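Local coordinates for protein oxygen-independent coproporphyrinogen III oxidase (Escherichia coli, PDB 1OLT) that carries out the anaerobic, S-adenosylmethionine-dependent oxidative decarboxylation of two propionates of coproporphyrinogen III, giving protoporphyrinogen IX in heme biosynthesis, at residues Q39-A44 against V94-L99; D318-G323 against S330-C335. All blocks are in the same frame, centred on the assembly; numbering follows the deposited sequence. Where two conformers were deposited one is given.

Contact 1 of 2, residues Q39-A44 against V94-L99; sequences QAFLQA and VHRAPL
Phe-41 and Arg-96 lie face to face where the N-terminal helix 38-45 packs against the end of helix 80-96, on the outside of the TIM-barrel-like radical SAM core. Phe-41 carries its CG anti to the backbone N (chi1 -176°), and Arg-96, bent at its second torsion, comes from the opposite direction. Ring and guanidinium end only 17° from parallel. They are offset, with Phe-41 CE2 3.4 Å from Arg-96 CZ and over the middle of the guanidinium, whereas Arg-96 NH2 sits above the rim of the ring, 3.5 Å from Phe-41 CD2. Phenylalanine suits this place by offering a flat face to the cation. Arginine can stack on it while its N-H groups, directed roughly along its own plane, still bind elsewhere: NH1 forms a salt bridge with Glu-38, at the start of the same helix as Phe-41. Leu-357 also touches both Phe-41 and Arg-96.

The second kind of contact is purely apolar, and leucines suit it with their branched methyl ends. Leu-99, in the 3-10 segment that follows helix 80-96, places CD1 at the edge of the Phe-41 ring, 4.2 Å from Phe-41 CE2. The Leu-99 and Leu-42 side chains cross at about a right angle, with Leu-99 CD1 3.8 Å from Leu-42 CD2.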
loop_
_atom_site.group_PDB
_atom_site.type_symbol
_atom_site.label_atom_id
_atom_site.label_comp_id
_atom_site.label_asym_id
_atom_site.label_seq_id
_atom_site.Cartn_x
_atom_site.Cartn_y
_atom_site.Cartn_z
ATOM N N GLN A 39 -4.031 17.275 -20.890
ATOM C CA GLN A 39 -3.358 16.780 -22.054
ATOM C C GLN A 39 -2.235 15.818 -21.603
ATOM O O GLN A 39 -1.960 14.816 -22.256
ATOM C CB GLN A 39 -2.901 17.965 -23.000
ATOM C CG GLN A 39 -4.116 18.745 -23.642
ATOM C CD GLN A 39 -5.099 17.830 -24.404
ATOM O OE1 GLN A 39 -4.690 17.155 -25.351
ATOM N NE2 GLN A 39 -6.374 17.813 -23.993
ATOM N N ALA A 40 -1.542 16.168 -20.517
ATOM C CA ALA A 40 -0.392 15.367 -20.091
ATOM C C ALA A 40 -0.919 14.014 -19.764
ATOM O O ALA A 40 -0.304 13.008 -20.059
ATOM C CB ALA A 40 0.292 15.982 -18.866
ATOM N N PHE A 41 -2.129 13.982 -19.208
ATOM C CA PHE A 41 -2.739 12.738 -18.861
ATOM C C PHE A 41 -3.021 11.911 -20.112
ATOM O O PHE A 41 -2.788 10.703 -20.152
ATOM C CB PHE A 41 -4.056 12.978 -18.045
ATOM C CG PHE A 41 -4.679 11.763 -17.571
ATOM C CD1 PHE A 41 -4.214 11.151 -16.445
ATOM C CD2 PHE A 41 -5.738 11.195 -18.244
ATOM C CE1 PHE A 41 -4.807 9.980 -15.956
ATOM C CE2 PHE A 41 -6.348 10.002 -17.776
ATOM C CZ PHE A 41 -5.890 9.404 -16.644
ATOM N N LEU A 42 -3.579 12.551 -21.112
ATOM C CA LEU A 42 -3.899 11.831 -22.340
ATOM C C LEU A 42 -2.615 11.337 -23.039
ATOM O O LEU A 42 -2.611 10.230 -23.542
ATOM C CB LEU A 42 -4.710 12.700 -23.268
ATOM C CG LEU A 42 -6.079 13.077 -22.681
ATOM C CD1 LEU A 42 -6.779 13.977 -23.711
ATOM C CD2 LEU A 42 -6.938 11.894 -22.388
ATOM N N GLN A 43 -1.550 12.137 -23.034
ATOM C CA GLN A 43 -0.256 11.681 -23.575
ATOM C C GLN A 43 0.259 10.475 -22.801
ATOM O O GLN A 43 0.841 9.571 -23.396
ATOM C CB GLN A 43 0.803 12.780 -23.505
ATOM C CG GLN A 43 0.632 13.869 -24.498
ATOM C CD GLN A 43 1.840 14.891 -24.484
ATOM O OE1 GLN A 43 2.871 14.640 -23.817
ATOM N NE2 GLN A 43 1.701 16.016 -25.222
ATOM N N ALA A 44 0.006 10.428 -21.472
ATOM C CA ALA A 44 0.451 9.301 -20.660
ATOM C C ALA A 44 -0.307 8.038 -21.045
ATOM O O ALA A 44 0.271 6.940 -21.161
ATOM C CB ALA A 44 0.260 9.592 -19.193
ATOM N N VAL A 94 -17.519 6.392 -16.766
ATOM C CA VAL A 94 -18.088 6.601 -18.085
ATOM C C VAL A 94 -17.216 7.511 -18.963
ATOM O O VAL A 94 -17.112 7.309 -20.138
ATOM C CB VAL A 94 -19.580 7.145 -17.885
ATOM C CG1 VAL A 94 -19.966 8.043 -18.884
ATOM C CG2 VAL A 94 -20.526 5.901 -17.725
ATOM N N HIS A 95 -16.571 8.502 -18.354
ATOM C CA HIS A 95 -15.689 9.386 -19.073
ATOM C C HIS A 95 -14.236 8.846 -19.291
ATOM O O HIS A 95 -13.693 9.085 -20.317
ATOM C CB HIS A 95 -15.672 10.752 -18.395
ATOM C CG HIS A 95 -17.000 11.464 -18.489
ATOM N ND1 HIS A 95 -17.208 12.534 -19.339
ATOM C CD2 HIS A 95 -18.192 11.244 -17.865
ATOM C CE1 HIS A 95 -18.465 12.951 -19.223
ATOM N NE2 HIS A 95 -19.086 12.179 -18.353
ATOM N N ARG A 96 -13.664 8.126 -18.330
ATOM C CA ARG A 96 -12.267 7.651 -18.400
ATOM C C ARG A 96 -12.126 6.323 -19.102
ATOM O O ARG A 96 -11.208 6.143 -19.913
ATOM C CB ARG A 96 -11.633 7.528 -17.021
ATOM C CG ARG A 96 -11.253 8.832 -16.402
ATOM C CD ARG A 96 -10.197 9.506 -17.219
ATOM N NE ARG A 96 -9.499 10.615 -16.595
ATOM C CZ ARG A 96 -9.177 11.763 -17.211
ATOM N NH1 ARG A 96 -9.604 12.051 -18.429
ATOM N NH2 ARG A 96 -8.469 12.682 -16.563
ATOM N N ALA A 97 -13.056 5.427 -18.869
ATOM C CA ALA A 97 -12.958 4.088 -19.418
ATOM C C ALA A 97 -12.804 3.937 -20.943
ATOM O O ALA A 97 -12.065 3.038 -21.365
ATOM C CB ALA A 97 -14.082 3.224 -18.901
ATOM N N PRO A 98 -13.453 4.753 -21.788
ATOM C CA PRO A 98 -13.201 4.653 -23.230
ATOM C C PRO A 98 -11.743 4.900 -23.625
ATOM O O PRO A 98 -11.326 4.408 -24.650
ATOM C CB PRO A 98 -14.133 5.717 -23.863
ATOM C CG PRO A 98 -15.219 5.940 -22.813
ATOM C CD PRO A 98 -14.521 5.739 -21.472
ATOM N N LEU A 99 -10.987 5.624 -22.807
ATOM C CA LEU A 99 -9.555 5.842 -23.064
ATOM C C LEU A 99 -8.762 4.514 -22.997
ATOM O O LEU A 99 -7.683 4.403 -23.548
ATOM C CB LEU A 99 -8.968 6.842 -22.072
ATOM C CG LEU A 99 -9.595 8.232 -22.026
ATOM C CD1 LEU A 99 -8.948 8.994 -20.957
ATOM C CD2 LEU A 99 -9.476 8.959 -23.347
#

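Contact 2 of 2, residues D318-G323 against S330-C335; sequences DTDLLG and SMIGDC
Leu-321 swings its CG anti to the backbone N (chi1 161°), while Met-331 runs out extended and then bends at its last torsion (chi3 -44°), and the two methyl ends meet at 3.6 Å, Leu-321 CD2 to Met-331 CE. These residues form an antiparallel hydrogen-bonded pair, a single bridge joining strand 320-324 of the barrel sheet to strand 329-332 of the three-stranded antiparallel sheet. Leu-321 N reaches Met-331 O at 2.8 Å, nearly straight; Met-331 N returns to Leu-321 O at 2.9 Å, bent to 135° at the hydrogen. Unbranched Met-331 can reach apolar Leu-321, itself part of an S-adenosylmethionine pocket.

Leu-322 and Ile-332 lie side by side on the other face, their CD1 methyls 4.2 Å apart. Aspartate suits position 320 because its two oxygens serve two donors: Asp-320 OD1 receives Gly-333 N at 3.2 Å, from above the carboxylate plane, while OD2 forms a salt bridge with Arg-103. With an alanine in place of Asp-320, the amide of Gly-333 would probably lose this acceptor and Arg-103 this countercharge. Gly-333 easily adopts its positive phi just after the strand. Ser-330 OG accepts Gly-323 N at 3.0 Å. One water joins the same pair, 2.8 Å from Gly-323 O and 2.6 Å from Ser-330 OG.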
loop_
_atom_site.group_PDB
_atom_site.type_symbol
_atom_site.label_atom_id
_atom_site.label_comp_id
_atom_site.label_asym_id
_atom_site.label_seq_id
_atom_site.Cartn_x
_atom_site.Cartn_y
_atom_site.Cartn_z
ATOM N N ASP A 318 5.162 -3.551 -14.549
ATOM C CA ASP A 318 4.902 -2.972 -15.882
ATOM C C ASP A 318 3.396 -3.025 -16.204
ATOM O O ASP A 318 3.008 -3.490 -17.267
ATOM C CB ASP A 318 5.738 -3.634 -17.030
ATOM C CG ASP A 318 7.254 -3.179 -17.056
ATOM O OD1 ASP A 318 7.652 -2.179 -16.395
ATOM O OD2 ASP A 318 8.114 -3.804 -17.716
ATOM N N THR A 319 2.559 -2.563 -15.267
ATOM C CA THR A 319 1.178 -2.262 -15.567
ATOM C C THR A 319 0.957 -0.745 -15.507
ATOM O O THR A 319 1.653 -0.041 -14.801
ATOM C CB THR A 319 0.180 -2.968 -14.591
ATOM O OG1 THR A 319 0.306 -2.406 -13.272
ATOM C CG2 THR A 319 0.537 -4.436 -14.444
ATOM N N ASP A 320 -0.033 -0.259 -16.260
ATOM C CA ASP A 320 -0.517 1.069 -16.041
ATOM C C ASP A 320 -1.609 0.928 -14.974
ATOM O O ASP A 320 -2.411 -0.015 -15.033
ATOM C CB ASP A 320 -1.109 1.650 -17.303
ATOM C CG ASP A 320 -0.082 2.106 -18.293
ATOM O OD1 ASP A 320 1.032 2.465 -17.900
ATOM O OD2 ASP A 320 -0.324 2.150 -19.527
ATOM N N LEU A 321 -1.653 1.871 -14.036
ATOM C CA LEU A 321 -2.579 1.835 -12.911
ATOM C C LEU A 321 -3.478 3.053 -13.015
ATOM O O LEU A 321 -2.991 4.190 -12.998
ATOM C CB LEU A 321 -1.808 1.913 -11.603
ATOM C CG LEU A 321 -2.635 2.346 -10.374
ATOM C CD1 LEU A 321 -3.266 1.150 -9.945
ATOM C CD2 LEU A 321 -1.727 2.984 -9.247
ATOM N N LEU A 322 -4.770 2.812 -13.180
ATOM C CA LEU A 322 -5.754 3.863 -13.185
ATOM C C LEU A 322 -6.462 3.915 -11.848
ATOM O O LEU A 322 -7.094 2.940 -11.401
ATOM C CB LEU A 322 -6.800 3.647 -14.291
ATOM C CG LEU A 322 -7.906 4.670 -14.321
ATOM C CD1 LEU A 322 -7.424 6.088 -14.697
ATOM C CD2 LEU A 322 -9.062 4.210 -15.278
ATOM N N GLY A 323 -6.432 5.084 -11.249
ATOM C CA GLY A 323 -6.998 5.291 -9.952
ATOM C C GLY A 323 -8.254 6.140 -10.106
ATOM O O GLY A 323 -8.235 7.208 -10.761
ATOM N N SER A 330 -3.072 7.570 -10.043
ATOM C CA SER A 330 -2.817 6.772 -11.238
ATOM C C SER A 330 -1.296 6.795 -11.526
ATOM O O SER A 330 -0.685 7.823 -11.315
ATOM C CB SER A 330 -3.534 7.378 -12.432
ATOM O OG SER A 330 -4.941 7.455 -12.252
ATOM N N MET A 331 -0.728 5.669 -11.981
ATOM C CA MET A 331 0.624 5.561 -12.473
ATOM C C MET A 331 0.551 5.031 -13.915
ATOM O O MET A 331 0.387 3.844 -14.143
ATOM C CB MET A 331 1.408 4.610 -11.610
ATOM C CG MET A 331 1.439 5.167 -10.216
ATOM S SD MET A 331 2.314 4.216 -8.913
ATOM C CE MET A 331 1.781 2.357 -9.140
ATOM N N ILE A 332 0.653 5.940 -14.869
ATOM C CA ILE A 332 0.387 5.605 -16.244
ATOM C C ILE A 332 1.462 6.226 -17.154
ATOM O O ILE A 332 1.715 7.400 -17.087
ATOM C CB ILE A 332 -1.019 6.130 -16.675
ATOM C CG1 ILE A 332 -2.147 5.489 -15.820
ATOM C CG2 ILE A 332 -1.286 5.803 -18.118
ATOM C CD1 ILE A 332 -3.484 6.068 -16.130
ATOM N N GLY A 333 2.008 5.460 -18.043
ATOM C CA GLY A 333 2.901 6.009 -19.077
ATOM C C GLY A 333 4.034 6.944 -18.589
ATOM O O GLY A 333 4.137 8.059 -19.050
ATOM N N ASP A 334 4.761 6.498 -17.578
ATOM C CA ASP A 334 5.749 7.303 -16.867
ATOM C C ASP A 334 5.236 8.668 -16.322
ATOM O O ASP A 334 5.980 9.661 -16.312
ATOM C CB ASP A 334 7.035 7.456 -17.694
ATOM C CG ASP A 334 7.535 6.094 -18.246
ATOM O OD1 ASP A 334 7.720 5.086 -17.508
ATOM O OD2 ASP A 334 7.627 5.926 -19.418
ATOM N N CYS A 335 3.973 8.686 -15.857
ATOM C CA CYS A 335 3.431 9.839 -15.159
ATOM C C CYS A 335 2.689 9.391 -13.918
ATOM O O CYS A 335 2.246 8.263 -13.833
ATOM C CB CYS A 335 2.461 10.676 -16.025
ATOM S SG CYS A 335 3.144 11.295 -17.539
HETATM O O HOH W 1 -6.161 9.053 -10.579
#

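In the fold
Contact 1 is the more peripheral, partly buried and lying on the helical outside of the core; contact 2 is buried, between sheets, and contributes Leu-321 to an S-adenosylmethionine pocket. Their chemistry follows: side-chain faces and methyls join the helical elements of contact 1, whereas backbone N-H and C=O groups, helped by side-chain oxygens, bond the strands of contact 2. Helix 38-45 ties the two together, their centres being about 11 Å apart. Phe-41 CZ lies 4.1 Å from Leu-322 CD1 in contact 2, and Ile-332 also touches the ring. One turn on, Ala-44, small enough for close approach, brings its CB 3.7 Å from Cys-335 SG.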